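Local coordinates for major capsid protein (Paramecium bursaria Chlorella virus 1, PDB 5TIP), which self-assembles as trimers into the large icosahedral capsid of the virus, carrying host-added N-linked glycans, at residues V8-G11 with L17-N20. Numbering follows the deposited sequence.
Sequences VAYG and LTGN
Thr-18 OG1 is held by two groups. One is the phenol of Tyr-10: OH lies 2.5 Å from Thr-18 OG1, a very short hydrogen bond in which either hydroxyl could be the donor. The other is the backbone O of Asp-14, four residues earlier, also hydrogen-bonded to OG1. The threonine hydroxyl therefore bridges the tyrosine and the backbone just ahead of helix 15-18. It meets the Tyr-10 ring at the edge, near the ring plane, with OG1 3.4 Å from Tyr-10 CE1. Thr-18 CB stands behind, 3.6 Å from Tyr-10 OH. Tyr-10 CG is roughly anti to the backbone N (chi1 -155°), and the extended side chain carries OH much of the way across the 10.0 Å between Tyr-10 CA and Thr-18 CA. The contact lies in the N-terminal arm, which projects from the double jelly-roll body characteristic of this capsid protein family. Its centre is about 48 Å from the centre of the chain. It links the loop after helix 3-8 to the end of helix 15-18. An inverse gamma turn at Ala-9 is closed by a weak bond from Tyr-10 N to Val-8 O (2.6 Å). Helix 15-18 breaks off at Gly-19. Both other subunits of the trimer reach this arm: Ile-373 of the second subunit packs on Ala-9, while Tyr-33 and Asn-35 of the third subunit pack on Thr-18 and Tyr-10, respectively.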
loop_
_atom_site.group_PDB
_atom_site.type_symbol
_atom_site.label_atom_id
_atom_site.label_comp_id
_atom_site.label_asym_id
_atom_site.label_seq_id
_atom_site.Cartn_x
_atom_site.Cartn_y
_atom_site.Cartn_z
ATOM N N VAL A 8 -22.000 -0.447 29.188
ATOM C CA VAL A 8 -23.136 -1.100 29.826
ATOM C C VAL A 8 -24.008 -1.823 28.808
ATOM O O VAL A 8 -24.701 -2.783 29.164
ATOM C CB VAL A 8 -23.960 -0.075 30.628
ATOM C CG1 VAL A 8 -24.923 -0.784 31.573
ATOM C CG2 VAL A 8 -23.037 0.852 31.401
ATOM N N ALA A 9 -23.984 -1.401 27.542
ATOM C CA ALA A 9 -24.705 -2.103 26.481
ATOM C C ALA A 9 -23.982 -3.420 26.223
ATOM O O ALA A 9 -23.250 -3.594 25.245
ATOM C CB ALA A 9 -24.790 -1.248 25.221
ATOM N N TYR A 10 -24.200 -4.369 27.130
ATOM C CA TYR A 10 -23.519 -5.655 27.122
ATOM C C TYR A 10 -24.561 -6.762 27.063
ATOM O O TYR A 10 -25.535 -6.741 27.823
ATOM C CB TYR A 10 -22.637 -5.806 28.366
ATOM C CG TYR A 10 -21.474 -6.758 28.196
ATOM C CD1 TYR A 10 -20.312 -6.357 27.549
ATOM C CD2 TYR A 10 -21.535 -8.054 28.689
ATOM C CE1 TYR A 10 -19.246 -7.222 27.395
ATOM C CE2 TYR A 10 -20.474 -8.927 28.540
ATOM C CZ TYR A 10 -19.331 -8.505 27.891
ATOM O OH TYR A 10 -18.271 -9.370 27.739
ATOM N N GLY A 11 -24.358 -7.723 26.165
ATOM C CA GLY A 11 -25.329 -8.784 25.985
ATOM C C GLY A 11 -24.741 -10.178 25.936
ATOM O O GLY A 11 -23.542 -10.367 26.159
ATOM N N LEU A 17 -16.796 -12.596 22.151
ATOM C CA LEU A 17 -15.865 -11.510 21.873
ATOM C C LEU A 17 -15.025 -11.101 23.073
ATOM O O LEU A 17 -13.806 -10.958 22.948
ATOM C CB LEU A 17 -16.633 -10.291 21.343
ATOM C CG LEU A 17 -17.425 -10.506 20.053
ATOM C CD1 LEU A 17 -18.143 -9.231 19.654
ATOM C CD2 LEU A 17 -16.510 -10.978 18.939
ATOM N N THR A 18 -15.640 -10.899 24.241
ATOM C CA THR A 18 -14.921 -10.357 25.387
ATOM C C THR A 18 -15.058 -11.191 26.659
ATOM O O THR A 18 -14.583 -10.756 27.715
ATOM C CB THR A 18 -15.382 -8.923 25.676
ATOM O OG1 THR A 18 -16.811 -8.890 25.780
ATOM C CG2 THR A 18 -14.943 -7.989 24.564
ATOM N N GLY A 19 -15.680 -12.368 26.597
ATOM C CA GLY A 19 -15.780 -13.218 27.776
ATOM C C GLY A 19 -14.471 -13.926 28.065
ATOM O O GLY A 19 -13.889 -14.566 27.181
ATOM N N ASN A 20 -14.014 -13.824 29.318
ATOM C CA ASN A 20 -12.701 -14.327 29.709
ATOM C C ASN A 20 -11.655 -13.832 28.720
ATOM O O ASN A 20 -11.158 -14.626 27.910
ATOM C CB ASN A 20 -12.670 -15.849 29.798
ATOM C CG ASN A 20 -13.378 -16.365 31.026
ATOM O OD1 ASN A 20 -14.229 -17.252 30.944
ATOM N ND2 ASN A 20 -13.048 -15.794 32.174
#